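PDB 4F7A: SusD/RagB family nutrient-binding outer membrane lipoprotein from Bacteroides vulgatus, which probably binds glycans, such as mucin O-glycans, at the bacterial cell surface for nutrient uptake, as a SusD-like outer membrane lipoprotein. Local coordinates for residues Y132-Y137 / T490-A495; E153-F158 / L205-R210; F473-A478 / E483-L488. All coordinates share one frame; numbering follows the deposited sequence.

Contact 1 (Y132-Y137 / T490-A495); sequences YGPIVY and TALGGA
Pro-134 presses its ring against the last turn of helix 482-492, at Ala-491 and Leu-492. The ring tip does most of the touching. Its CG lies 3.4 Å from the backbone N of Leu-492 and 3.5 Å from the C of Ala-491, so it sits over the peptide link between the two. The methyl of Ala-491 closes on the same ring, with its CB 3.5 Å from Pro-134 CG and 3.6 Å from Pro-134 CB. Leu-492 approaches differently. Its CG stands anti to the backbone N (chi1 -178°), which carries the CD1 methyl across to the other end of the proline, 3.8 Å from Pro-134 CD. The two side chains cross at about a right angle. The same CD1 also lies 4.1 Å from Tyr-132 O, a carbonyl hydrogen-bonded to Arg-470. No hydrogen bond links the two segments. The contact joins two helix ends of this mainly helical, TPR-like fold: the loop that leaves helix 111-132 rests on the C-terminal turn of helix 482-492. Each helix is followed by a glycine with positive phi, Gly-133 and Gly-493. A CB on Gly-133 would collide with Pro-134 CD and with the carbonyl O of Tyr-132. At the other end, Gly-493 N makes a weak 3.3 Å bond to Thr-490 O. An alanine in place of Pro-134 would lack CG and CD, and is likely to open a gap beside the Ala-491–Leu-492 peptide and leave Leu-492 CD1 without its ring partner. Further out, Pro-134 also touches Leu-488 and Phe-473. Gly-133 O is hydrogen-bonded to Thr-129 OG1, and the helix end is tied by Tyr-132 OH to Thr-82 O and Trp-86 N.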
ATOM      1  N   TYR A 132       7.311   2.938  -9.312  1.00 13.16           N
ATOM      2  CA  TYR A 132       8.243   3.417 -10.338  1.00 12.17           C
ATOM      3  C   TYR A 132       7.606   3.683 -11.693  1.00 11.84           C
ATOM      4  O   TYR A 132       8.152   4.438 -12.491  1.00 13.17           O
ATOM      5  CB  TYR A 132       9.386   2.388 -10.530  1.00 14.37           C
ATOM      6  CG  TYR A 132      10.165   2.092  -9.262  1.00 11.23           C
ATOM      7  CD1 TYR A 132      11.127   2.988  -8.792  1.00 12.51           C
ATOM      8  CD2 TYR A 132       9.936   0.932  -8.528  1.00 13.84           C
ATOM      9  CE1 TYR A 132      11.841   2.743  -7.608  1.00 14.46           C
ATOM     10  CE2 TYR A 132      10.627   0.682  -7.343  1.00 10.08           C
ATOM     11  CZ  TYR A 132      11.599   1.576  -6.906  1.00 13.27           C
ATOM     12  OH  TYR A 132      12.284   1.339  -5.747  1.00 12.40           O
ATOM     13  N   GLY A 133       6.498   3.022 -11.982  1.00 12.59           N
ATOM     14  CA  GLY A 133       5.921   3.017 -13.310  1.00 13.23           C
ATOM     15  C   GLY A 133       6.271   1.773 -14.096  1.00 12.12           C
ATOM     16  O   GLY A 133       5.905   0.662 -13.723  1.00 14.69           O
ATOM     17  N   PRO A 134       7.004   1.942 -15.197  1.00 12.46           N
ATOM     18  CA  PRO A 134       7.430   0.780 -15.954  1.00 13.78           C
ATOM     19  C   PRO A 134       8.225  -0.220 -15.098  1.00 12.88           C
ATOM     20  O   PRO A 134       9.010   0.166 -14.220  1.00 13.97           O
ATOM     21  CB  PRO A 134       8.304   1.379 -17.060  1.00 12.95           C
ATOM     22  CG  PRO A 134       7.750   2.794 -17.246  1.00 12.06           C
ATOM     23  CD  PRO A 134       7.284   3.217 -15.888  1.00 14.64           C
ATOM     24  N   ILE A 135       8.017  -1.500 -15.357  1.00 14.37           N
ATOM     25  CA  ILE A 135       8.778  -2.535 -14.654  1.00 13.84           C
ATOM     26  C   ILE A 135       9.103  -3.668 -15.604  1.00 13.98           C
ATOM     27  O   ILE A 135       8.619  -3.706 -16.740  1.00 14.08           O
ATOM     28  CB  ILE A 135       8.000  -3.093 -13.435  1.00 13.65           C
ATOM     29  CG1 ILE A 135       6.692  -3.786 -13.853  1.00 13.76           C
ATOM     30  CG2 ILE A 135       7.719  -1.957 -12.377  1.00 11.99           C
ATOM     31  CD1 ILE A 135       6.028  -4.669 -12.707  1.00 15.35           C
ATOM     32  N   VAL A 136       9.920  -4.603 -15.136  1.00 13.29           N
ATOM     33  CA  VAL A 136      10.108  -5.864 -15.821  1.00 12.87           C
ATOM     34  C   VAL A 136       9.122  -6.872 -15.220  1.00 14.70           C
ATOM     35  O   VAL A 136       9.177  -7.163 -14.004  1.00 16.58           O
ATOM     36  CB  VAL A 136      11.565  -6.384 -15.699  1.00 15.99           C
ATOM     37  CG1 VAL A 136      11.691  -7.751 -16.358  1.00 15.71           C
ATOM     38  CG2 VAL A 136      12.549  -5.405 -16.342  1.00 16.07           C
ATOM     39  N   TYR A 137       8.215  -7.396 -16.049  1.00 14.76           N
ATOM     40  CA  TYR A 137       7.202  -8.331 -15.562  1.00 15.23           C
ATOM     41  C   TYR A 137       6.833  -9.368 -16.599  1.00 16.98           C
ATOM     42  O   TYR A 137       7.311 -10.519 -16.523  1.00 16.89           O
ATOM     43  CB  TYR A 137       5.971  -7.578 -15.038  1.00 15.68           C
ATOM     44  CG  TYR A 137       4.987  -8.464 -14.330  1.00 14.56           C
ATOM     45  CD1 TYR A 137       5.208  -8.858 -13.019  1.00 14.55           C
ATOM     46  CD2 TYR A 137       3.844  -8.923 -14.968  1.00 18.09           C
ATOM     47  CE1 TYR A 137       4.331  -9.730 -12.369  1.00 14.18           C
ATOM     48  CE2 TYR A 137       2.942  -9.770 -14.314  1.00 16.33           C
ATOM     49  CZ  TYR A 137       3.197 -10.162 -13.011  1.00 14.49           C
ATOM     50  OH  TYR A 137       2.329 -10.983 -12.344  1.00 14.82           O
ATOM     51  N   THR A 490      11.989   5.392 -21.692  1.00 14.21           N
ATOM     52  CA  THR A 490      11.068   5.432 -22.834  1.00 18.70           C
ATOM     53  C   THR A 490       9.646   5.029 -22.456  1.00 18.01           C
ATOM     54  O   THR A 490       8.681   5.735 -22.805  1.00 15.56           O
ATOM     55  CB  THR A 490      11.587   4.556 -23.975  1.00 19.28           C
ATOM     56  OG1 THR A 490      12.887   5.039 -24.343  1.00 20.27           O
ATOM     57  CG2 THR A 490      10.632   4.579 -25.223  1.00 20.22           C
ATOM     58  N   ALA A 491       9.509   3.938 -21.711  1.00 16.90           N
ATOM     59  CA  ALA A 491       8.189   3.453 -21.270  1.00 16.34           C
ATOM     60  C   ALA A 491       7.510   4.418 -20.311  1.00 15.34           C
ATOM     61  O   ALA A 491       6.297   4.446 -20.236  1.00 14.74           O
ATOM     62  CB  ALA A 491       8.290   2.035 -20.621  1.00 16.22           C
ATOM     63  N   LEU A 492       8.288   5.190 -19.552  1.00 14.15           N
ATOM     64  CA  LEU A 492       7.721   6.150 -18.613  1.00 14.08           C
ATOM     65  C   LEU A 492       7.037   7.310 -19.308  1.00 17.63           C
ATOM     66  O   LEU A 492       6.050   7.872 -18.789  1.00 17.89           O
ATOM     67  CB  LEU A 492       8.798   6.692 -17.705  1.00 13.24           C
ATOM     68  CG  LEU A 492       8.440   7.679 -16.614  1.00 16.72           C
ATOM     69  CD1 LEU A 492       7.455   7.049 -15.612  1.00 14.56           C
ATOM     70  CD2 LEU A 492       9.723   8.124 -15.945  1.00 13.73           C
ATOM     71  N   GLY A 493       7.573   7.702 -20.462  1.00 19.52           N
ATOM     72  CA  GLY A 493       6.967   8.784 -21.255  1.00 23.66           C
ATOM     73  C   GLY A 493       7.195  10.158 -20.655  1.00 25.51           C
ATOM     74  O   GLY A 493       6.424  11.071 -20.903  1.00 29.07           O
ATOM     75  N   GLY A 494       8.231  10.293 -19.831  1.00 23.84           N
ATOM     76  CA  GLY A 494       8.562  11.554 -19.172  1.00 23.17           C
ATOM     77  C   GLY A 494       9.907  11.440 -18.481  1.00 22.45           C
ATOM     78  O   GLY A 494      10.519  10.363 -18.479  1.00 22.89           O
ATOM     79  N   ALA A 495      10.361  12.527 -17.879  1.00 20.05           N
ATOM     80  CA  ALA A 495      11.643  12.531 -17.161  1.00 21.55           C
ATOM     81  C   ALA A 495      11.651  11.528 -16.000  1.00 17.89           C
ATOM     82  O   ALA A 495      10.646  11.390 -15.295  1.00 14.73           O
ATOM     83  CB  ALA A 495      11.979  13.950 -16.653  1.00 20.97           C
TER

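Contact 2 (E153-F158 / L205-R210); sequences EAYKAF and LRLAMR
Tyr-155 and Leu-207 face each other where two helices run nearly antiparallel, crossing at -152°. The axes of the short segments come within 11.1 Å, a wide spacing bridged by large side chains. Leu-207 splits its branches between two aromatic residues. Its CD2 meets Tyr-155 CE2 at 3.7 Å, and its CD1 meets Phe-158 CB at 3.9 Å. Phe-158 also turns CD2 over the centre of the tyrosine ring, on one face. The polar end lies at Arg-210. With chi1 at -171° the arginine chain starts out opposite its own N, then bends at chi2 and chi3, which brings NE beside the phenol. The bond from Arg-210 NE to Tyr-155 OH is weak, at 3.4 Å and 135°. The firmer partners are carboxylates. Tyr-155 OH is hydrogen-bonded to Asp-130, and the buried guanidinium forms salt bridges with Glu-441, Glu-437 and Asp-130. These carboxylates would largely offset the charge of the buried arginine. Such antiparallel packing of consecutive helices, 151-174 and 193-210, is what a TPR-like helical fold is built from. Helix 111-132 lies against the pair through Thr-129, His-126 and Asp-130, while helix 435-445 supplies the two glutamates.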
ATOM      1  N   GLU A 153       0.877  -2.153 -19.713  1.00 13.30           N
ATOM      2  CA  GLU A 153       1.142  -3.542 -20.053  1.00 13.59           C
ATOM      3  C   GLU A 153       1.284  -4.400 -18.800  1.00 13.72           C
ATOM      4  O   GLU A 153       0.848  -5.566 -18.799  1.00 14.19           O
ATOM      5  CB  GLU A 153       2.401  -3.657 -20.905  1.00 16.38           C
ATOM      6  CG  GLU A 153       2.156  -3.187 -22.340  1.00 19.58           C
ATOM      7  CD  GLU A 153       3.449  -2.810 -23.105  1.00 27.99           C
ATOM      8  OE1 GLU A 153       4.575  -2.787 -22.556  1.00 18.34           O
ATOM      9  OE2 GLU A 153       3.319  -2.505 -24.292  1.00 25.29           O
ATOM     10  N   ALA A 154       1.932  -3.859 -17.769  1.00 14.39           N
ATOM     11  CA  ALA A 154       2.064  -4.593 -16.487  1.00 13.40           C
ATOM     12  C   ALA A 154       0.688  -4.839 -15.883  1.00 13.40           C
ATOM     13  O   ALA A 154       0.393  -5.954 -15.441  1.00 13.99           O
ATOM     14  CB  ALA A 154       2.972  -3.837 -15.503  1.00 10.75           C
ATOM     15  N   TYR A 155      -0.152  -3.795 -15.832  1.00 11.52           N
ATOM     16  CA  TYR A 155      -1.541  -3.956 -15.330  1.00 11.54           C
ATOM     17  C   TYR A 155      -2.335  -5.007 -16.111  1.00 13.01           C
ATOM     18  O   TYR A 155      -2.997  -5.878 -15.536  1.00 12.98           O
ATOM     19  CB  TYR A 155      -2.274  -2.597 -15.268  1.00 11.28           C
ATOM     20  CG  TYR A 155      -2.136  -2.004 -13.872  1.00 12.73           C
ATOM     21  CD1 TYR A 155      -0.950  -1.410 -13.453  1.00 12.75           C
ATOM     22  CD2 TYR A 155      -3.175  -2.076 -12.960  1.00 13.39           C
ATOM     23  CE1 TYR A 155      -0.800  -0.898 -12.151  1.00 15.56           C
ATOM     24  CE2 TYR A 155      -3.038  -1.544 -11.667  1.00 11.29           C
ATOM     25  CZ  TYR A 155      -1.849  -0.984 -11.262  1.00 13.41           C
ATOM     26  OH  TYR A 155      -1.732  -0.502  -9.971  1.00 12.29           O
ATOM     27  N   LYS A 156      -2.240  -4.960 -17.433  1.00 14.62           N
ATOM     28  CA  LYS A 156      -2.926  -5.950 -18.238  1.00 14.97           C
ATOM     29  C   LYS A 156      -2.379  -7.346 -17.906  1.00 15.15           C
ATOM     30  O   LYS A 156      -3.141  -8.294 -17.800  1.00 12.13           O
ATOM     31  CB  LYS A 156      -2.819  -5.609 -19.726  1.00 15.69           C
ATOM     32  CG  LYS A 156      -3.731  -4.414 -20.072  1.00 30.28           C
ATOM     33  CD  LYS A 156      -3.750  -4.036 -21.553  1.00 41.53           C
ATOM     34  CE  LYS A 156      -4.712  -2.856 -21.777  1.00 47.35           C
ATOM     35  NZ  LYS A 156      -4.739  -2.398 -23.197  1.00 52.02           N
ATOM     36  N   ALA A 157      -1.065  -7.476 -17.740  1.00 13.80           N
ATOM     37  CA  ALA A 157      -0.508  -8.787 -17.370  1.00 14.47           C
ATOM     38  C   ALA A 157      -1.015  -9.220 -15.976  1.00 13.89           C
ATOM     39  O   ALA A 157      -1.308 -10.407 -15.756  1.00 13.95           O
ATOM     40  CB  ALA A 157       1.027  -8.770 -17.435  1.00 14.84           C
ATOM     41  N   PHE A 158      -1.154  -8.274 -15.046  1.00 12.54           N
ATOM     42  CA  PHE A 158      -1.693  -8.612 -13.719  1.00 11.78           C
ATOM     43  C   PHE A 158      -3.101  -9.183 -13.835  1.00 13.71           C
ATOM     44  O   PHE A 158      -3.416 -10.205 -13.215  1.00 13.26           O
ATOM     45  CB  PHE A 158      -1.772  -7.415 -12.781  1.00 11.75           C
ATOM     46  CG  PHE A 158      -0.478  -6.763 -12.477  1.00 12.17           C
ATOM     47  CD1 PHE A 158       0.720  -7.447 -12.500  1.00 12.74           C
ATOM     48  CD2 PHE A 158      -0.470  -5.433 -12.079  1.00 12.66           C
ATOM     49  CE1 PHE A 158       1.896  -6.801 -12.196  1.00 13.57           C
ATOM     50  CE2 PHE A 158       0.687  -4.810 -11.771  1.00 13.14           C
ATOM     51  CZ  PHE A 158       1.883  -5.501 -11.830  1.00 12.38           C
ATOM     52  N   LEU A 205     -10.235  -6.148  -7.771  1.00 11.88           N
ATOM     53  CA  LEU A 205     -11.043  -4.951  -7.590  1.00 11.89           C
ATOM     54  C   LEU A 205     -10.170  -3.737  -7.282  1.00 12.22           C
ATOM     55  O   LEU A 205     -10.428  -2.637  -7.778  1.00 12.99           O
ATOM     56  CB  LEU A 205     -12.076  -5.134  -6.495  1.00 12.78           C
ATOM     57  CG  LEU A 205     -13.036  -3.968  -6.260  1.00 15.42           C
ATOM     58  CD1 LEU A 205     -13.838  -3.626  -7.511  1.00 14.42           C
ATOM     59  CD2 LEU A 205     -13.969  -4.356  -5.108  1.00 11.64           C
ATOM     60  N   ARG A 206      -9.159  -3.925  -6.431  1.00 11.07           N
ATOM     61  CA  ARG A 206      -8.222  -2.852  -6.139  1.00 11.36           C
ATOM     62  C   ARG A 206      -7.594  -2.322  -7.425  1.00 11.05           C
ATOM     63  O   ARG A 206      -7.544  -1.110  -7.662  1.00 11.06           O
ATOM     64  CB  ARG A 206      -7.104  -3.320  -5.211  1.00 10.24           C
ATOM     65  CG  ARG A 206      -5.980  -2.296  -5.053  1.00 11.34           C
ATOM     66  CD  ARG A 206      -4.799  -2.865  -4.315  1.00 13.32           C
ATOM     67  NE  ARG A 206      -4.987  -2.956  -2.874  1.00 12.05           N
ATOM     68  CZ  ARG A 206      -4.148  -3.611  -2.079  1.00 14.68           C
ATOM     69  NH1 ARG A 206      -3.097  -4.220  -2.597  1.00 13.93           N
ATOM     70  NH2 ARG A 206      -4.347  -3.657  -0.769  1.00 13.45           N
ATOM     71  N   LEU A 207      -7.085  -3.238  -8.245  1.00 11.34           N
ATOM     72  CA  LEU A 207      -6.398  -2.857  -9.480  1.00 11.25           C
ATOM     73  C   LEU A 207      -7.351  -2.187 -10.473  1.00 12.74           C
ATOM     74  O   LEU A 207      -6.965  -1.260 -11.183  1.00 11.86           O
ATOM     75  CB  LEU A 207      -5.738  -4.064 -10.108  1.00 12.65           C
ATOM     76  CG  LEU A 207      -4.673  -4.729  -9.239  1.00 16.58           C
ATOM     77  CD1 LEU A 207      -4.034  -5.885  -9.978  1.00 14.20           C
ATOM     78  CD2 LEU A 207      -3.617  -3.756  -8.768  1.00 13.94           C
ATOM     79  N   ALA A 208      -8.593  -2.667 -10.494  1.00 11.15           N
ATOM     80  CA  ALA A 208      -9.663  -2.095 -11.298  1.00 11.49           C
ATOM     81  C   ALA A 208      -9.943  -0.649 -10.926  1.00 11.69           C
ATOM     82  O   ALA A 208     -10.041   0.205 -11.809  1.00 10.94           O
ATOM     83  CB  ALA A 208     -10.935  -2.950 -11.168  1.00  9.77           C
HETATM   84  N   MSE A 209     -10.052  -0.352  -9.631  1.00 10.88           N
HETATM   85  CA  MSE A 209     -10.259   1.023  -9.221  1.00 12.21           C
HETATM   86  C   MSE A 209      -9.028   1.871  -9.501  1.00 11.93           C
HETATM   87  O   MSE A 209      -9.155   3.020  -9.928  1.00 12.53           O
HETATM   88  CB  MSE A 209     -10.693   1.141  -7.779  1.00 12.92           C
HETATM   89  CG  MSE A 209     -12.063   0.579  -7.500  1.00 14.06           C
HETATM   90 SE   MSE A 209     -13.506   1.238  -8.607  0.75 11.13          SE
HETATM   91  CE  MSE A 209     -13.546  -0.187  -9.879  1.00 14.92           C
ATOM     92  N   ARG A 210      -7.840   1.299  -9.341  1.00 11.35           N
ATOM     93  CA  ARG A 210      -6.620   2.026  -9.674  1.00 12.49           C
ATOM     94  C   ARG A 210      -6.652   2.583 -11.108  1.00 12.53           C
ATOM     95  O   ARG A 210      -6.221   3.701 -11.344  1.00 12.71           O
ATOM     96  CB  ARG A 210      -5.366   1.156  -9.531  1.00 11.60           C
ATOM     97  CG  ARG A 210      -4.059   2.001  -9.660  1.00 15.27           C
ATOM     98  CD  ARG A 210      -3.583   2.572  -8.324  1.00 16.28           C
ATOM     99  NE  ARG A 210      -2.954   1.511  -7.558  1.00 13.85           N
ATOM    100  CZ  ARG A 210      -3.346   1.060  -6.368  1.00 12.79           C
ATOM    101  NH1 ARG A 210      -4.377   1.591  -5.728  1.00 12.83           N
ATOM    102  NH2 ARG A 210      -2.691   0.050  -5.808  1.00 15.93           N
TER

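Contact 3 (F473-A478 / E483-L488); sequences FSQDDA and EQYKNL. With GOL (glycerol), chain B.
Asp-477 and Gln-484 together grip O1 of a glycerol, probably from the crystallisation liquor. Glycerol O1 donates to Asp-477 OD2 at 2.6 Å. Gln-484 NE2 donates to the same O1 at 2.9 Å and 158°. The two side chains also meet directly: Gln-484 NE2 reaches Asp-477 OD1 at 2.9 Å, but this bond is bent to 125° and weak. The carboxylate and amide planes are turned only 20° from each other. Second partners fix both groups. Asp-477 OD2 is hydrogen-bonded to Trp-86 NE1, and Gln-484 OE1 to Ser-147 OG. Beside this polar corner the packing turns apolar. The Tyr-485 ring lies against the first helix. Ala-478 CB approaches obliquely, 3.6 Å from Tyr-485 CG. Phe-473 CB comes in at the ring edge, 3.9 Å from Tyr-485 CE1. Gln-475 folds back, and its NE2 lies 3.5 Å from Tyr-485 CE1, with the amide almost perpendicular to the ring. The phenol end is hydrogen-bonded to Asp-496. Leu-488 sits over a face of the Phe-473 ring in a CH-pi contact, its CB 3.7 Å from the ring centroid. Phe-473 also has a cation-pi contact with Arg-470. Ser-474 is the N-cap of helix 475-480: its OG accepts a nearly straight bond from Asp-477 N at 3.1 Å. The whole is a pair of short consecutive helices, 475-480 and 482-492, folded against each other across a tight connection; the glycerol site at its side may mark a small polar pocket, though no natural ligand is seen there.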
ATOM      1  N   PHE A 473      13.667   5.504 -11.074  1.00 13.90           N
ATOM      2  CA  PHE A 473      14.173   4.165 -11.298  1.00 12.34           C
ATOM      3  C   PHE A 473      15.464   3.886 -10.505  1.00 13.13           C
ATOM      4  O   PHE A 473      16.213   4.799 -10.132  1.00 12.28           O
ATOM      5  CB  PHE A 473      14.431   3.915 -12.791  1.00 13.18           C
ATOM      6  CG  PHE A 473      13.215   3.989 -13.653  1.00 14.28           C
ATOM      7  CD1 PHE A 473      12.171   3.101 -13.461  1.00 17.94           C
ATOM      8  CD2 PHE A 473      13.147   4.892 -14.711  1.00 14.77           C
ATOM      9  CE1 PHE A 473      11.071   3.137 -14.263  1.00 13.75           C
ATOM     10  CE2 PHE A 473      12.041   4.947 -15.519  1.00 14.29           C
ATOM     11  CZ  PHE A 473      10.982   4.050 -15.283  1.00 13.77           C
ATOM     12  N   SER A 474      15.701   2.617 -10.225  1.00 13.51           N
ATOM     13  CA  SER A 474      16.903   2.215  -9.495  1.00 14.00           C
ATOM     14  C   SER A 474      18.156   2.522 -10.295  1.00 15.64           C
ATOM     15  O   SER A 474      18.361   1.915 -11.359  1.00 14.51           O
ATOM     16  CB  SER A 474      16.885   0.724  -9.211  1.00 13.15           C
ATOM     17  OG  SER A 474      18.144   0.325  -8.680  1.00 13.21           O
ATOM     18  N   GLN A 475      19.023   3.400  -9.761  1.00 15.91           N
ATOM     19  CA  GLN A 475      20.323   3.623 -10.381  1.00 16.44           C
ATOM     20  C   GLN A 475      21.261   2.435 -10.209  1.00 18.57           C
ATOM     21  O   GLN A 475      22.183   2.281 -11.000  1.00 17.15           O
ATOM     22  CB  GLN A 475      20.982   4.917  -9.907  1.00 20.11           C
ATOM     23  CG  GLN A 475      20.359   6.158 -10.562  1.00 20.89           C
ATOM     24  CD  GLN A 475      20.506   6.152 -12.082  1.00 25.08           C
ATOM     25  OE1 GLN A 475      21.613   6.000 -12.623  1.00 21.88           O
ATOM     26  NE2 GLN A 475      19.393   6.332 -12.777  1.00 19.52           N
ATOM     27  N   ASP A 476      21.027   1.580  -9.211  1.00 17.96           N
ATOM     28  CA  ASP A 476      21.828   0.350  -9.089  1.00 19.95           C
ATOM     29  C   ASP A 476      21.544  -0.568 -10.268  1.00 19.69           C
ATOM     30  O   ASP A 476      22.468  -1.114 -10.876  1.00 18.68           O
ATOM     31  CB  ASP A 476      21.546  -0.352  -7.748  1.00 20.73           C
ATOM     32  CG  ASP A 476      21.765   0.583  -6.576  1.00 22.36           C
ATOM     33  OD1 ASP A 476      22.936   0.870  -6.298  1.00 25.77           O
ATOM     34  OD2 ASP A 476      20.772   1.108  -6.004  1.00 19.93           O
ATOM     35  N   ASP A 477      20.269  -0.703 -10.626  1.00 18.79           N
ATOM     36  CA  ASP A 477      19.912  -1.446 -11.832  1.00 17.54           C
ATOM     37  C   ASP A 477      20.406  -0.730 -13.112  1.00 18.76           C
ATOM     38  O   ASP A 477      20.920  -1.375 -14.022  1.00 18.42           O
ATOM     39  CB  ASP A 477      18.400  -1.698 -11.880  1.00 19.36           C
ATOM     40  CG  ASP A 477      18.029  -2.857 -12.798  1.00 25.24           C
ATOM     41  OD1 ASP A 477      18.115  -2.664 -14.020  1.00 34.15           O
ATOM     42  OD2 ASP A 477      17.618  -3.936 -12.296  1.00 28.71           O
ATOM     43  N   ALA A 478      20.268   0.593 -13.179  1.00 15.55           N
ATOM     44  CA  ALA A 478      20.760   1.348 -14.337  1.00 17.90           C
ATOM     45  C   ALA A 478      22.266   1.145 -14.578  1.00 19.35           C
ATOM     46  O   ALA A 478      22.703   1.067 -15.722  1.00 17.44           O
ATOM     47  CB  ALA A 478      20.428   2.811 -14.212  1.00 16.28           C
ATOM     48  N   GLU A 483      21.045  -0.136 -21.132  1.00 19.94           N
ATOM     49  CA  GLU A 483      20.013  -0.283 -22.169  0.50 20.24           C
ATOM     50  C   GLU A 483      18.635  -0.425 -21.520  1.00 20.21           C
ATOM     51  O   GLU A 483      17.683   0.269 -21.913  1.00 17.29           O
ATOM     52  CB  GLU A 483      20.316  -1.469 -23.090  0.50 21.76           C
ATOM     53  CG  GLU A 483      19.273  -1.720 -24.183  0.50 24.56           C
ATOM     54  CD  GLU A 483      19.325  -0.703 -25.302  0.50 32.01           C
ATOM     55  OE1 GLU A 483      20.179   0.205 -25.251  0.50 30.79           O
ATOM     56  OE2 GLU A 483      18.517  -0.827 -26.244  0.50 34.05           O
ATOM     57  N   GLN A 484      18.517  -1.281 -20.506  1.00 18.39           N
ATOM     58  CA  GLN A 484      17.236  -1.401 -19.822  1.00 17.03           C
ATOM     59  C   GLN A 484      16.773  -0.077 -19.205  1.00 16.04           C
ATOM     60  O   GLN A 484      15.586   0.250 -19.254  1.00 14.26           O
ATOM     61  CB  GLN A 484      17.270  -2.478 -18.747  1.00 18.38           C
ATOM     62  CG  GLN A 484      15.960  -2.636 -18.007  1.00 18.47           C
ATOM     63  CD  GLN A 484      15.929  -3.903 -17.231  1.00 23.94           C
ATOM     64  OE1 GLN A 484      15.594  -4.962 -17.773  1.00 19.50           O
ATOM     65  NE2 GLN A 484      16.346  -3.830 -15.963  1.00 20.04           N
ATOM     66  N   TYR A 485      17.698   0.675 -18.618  1.00 16.83           N
ATOM     67  CA  TYR A 485      17.351   1.978 -18.046  1.00 15.91           C
ATOM     68  C   TYR A 485      16.771   2.897 -19.128  1.00 17.43           C
ATOM     69  O   TYR A 485      15.750   3.572 -18.903  1.00 17.40           O
ATOM     70  CB  TYR A 485      18.561   2.621 -17.389  1.00 15.87           C
ATOM     71  CG  TYR A 485      18.253   3.976 -16.838  1.00 19.44           C
ATOM     72  CD1 TYR A 485      17.388   4.120 -15.755  1.00 16.12           C
ATOM     73  CD2 TYR A 485      18.785   5.127 -17.419  1.00 19.08           C
ATOM     74  CE1 TYR A 485      17.070   5.379 -15.250  1.00 16.40           C
ATOM     75  CE2 TYR A 485      18.470   6.412 -16.906  1.00 21.38           C
ATOM     76  CZ  TYR A 485      17.607   6.517 -15.820  1.00 21.67           C
ATOM     77  OH  TYR A 485      17.279   7.762 -15.300  1.00 18.03           O
ATOM     78  N   LYS A 486      17.401   2.916 -20.301  1.00 18.34           N
ATOM     79  CA  LYS A 486      16.874   3.697 -21.413  1.00 19.29           C
ATOM     80  C   LYS A 486      15.450   3.233 -21.764  1.00 18.82           C
ATOM     81  O   LYS A 486      14.557   4.062 -21.978  1.00 16.09           O
ATOM     82  CB  LYS A 486      17.768   3.593 -22.642  1.00 22.96           C
ATOM     83  CG  LYS A 486      17.149   4.308 -23.880  1.00 26.23           C
ATOM     84  CD  LYS A 486      17.936   4.085 -25.145  1.00 30.66           C
ATOM     85  CE  LYS A 486      17.935   2.621 -25.597  1.00 29.79           C
ATOM     86  NZ  LYS A 486      18.595   2.468 -26.941  1.00 39.89           N
ATOM     87  N   ASN A 487      15.249   1.913 -21.824  1.00 16.21           N
ATOM     88  CA  ASN A 487      13.915   1.362 -22.115  1.00 17.22           C
ATOM     89  C   ASN A 487      12.849   1.671 -21.077  1.00 17.10           C
ATOM     90  O   ASN A 487      11.676   1.871 -21.435  1.00 15.00           O
ATOM     91  CB  ASN A 487      13.984  -0.153 -22.338  1.00 15.35           C
ATOM     92  CG  ASN A 487      14.745  -0.518 -23.591  1.00 23.06           C
ATOM     93  OD1 ASN A 487      14.880   0.313 -24.502  1.00 19.35           O
ATOM     94  ND2 ASN A 487      15.276  -1.758 -23.644  1.00 19.47           N
ATOM     95  N   LEU A 488      13.253   1.694 -19.804  1.00 15.04           N
ATOM     96  CA  LEU A 488      12.367   2.069 -18.719  1.00 15.50           C
ATOM     97  C   LEU A 488      11.961   3.547 -18.858  1.00 15.63           C
ATOM     98  O   LEU A 488      10.788   3.884 -18.725  1.00 15.23           O
ATOM     99  CB  LEU A 488      13.039   1.833 -17.367  1.00 14.70           C
ATOM    100  CG  LEU A 488      13.154   0.379 -16.905  1.00 17.67           C
ATOM    101  CD1 LEU A 488      14.162   0.282 -15.738  1.00 14.51           C
ATOM    102  CD2 LEU A 488      11.769  -0.182 -16.491  1.00 13.29           C
TER
HETATM  103  C1  GOL B 601      15.373  -6.506 -13.387  1.00 36.63           C
HETATM  104  O1  GOL B 601      16.503  -5.754 -13.793  1.00 28.22           O
HETATM  105  C2  GOL B 601      15.773  -7.947 -13.056  1.00 36.34           C
HETATM  106  O2  GOL B 601      16.805  -7.960 -12.091  1.00 44.60           O
HETATM  107  C3  GOL B 601      16.269  -8.666 -14.296  1.00 40.89           C
HETATM  108  O3  GOL B 601      15.277  -8.549 -15.280  1.00 36.16           O

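Overall arrangement
Contacts 1 and 3 share helix 482-492, and their centres are 9 Å apart. Pro-134 CG lies 3.5 Å from Leu-488 O, and Val-136 CG2 is 3.4 Å from Gln-484 OE1, so the loop 132-137 runs from the helix end towards the glycerol-binding residues of contact 3. Contact 2 is deeper in the chain, with its centre 15 Å from that of contact 1. They meet through Tyr-137, whose ring packs edge-to-face with Phe-158; Tyr-137 CE2 is 3.7 Å from Phe-158 CD1. Contacts 2 and 3 do not touch, their nearest atoms being about 9 Å apart. In sequence, contact 1 closes a long loop that encloses both others.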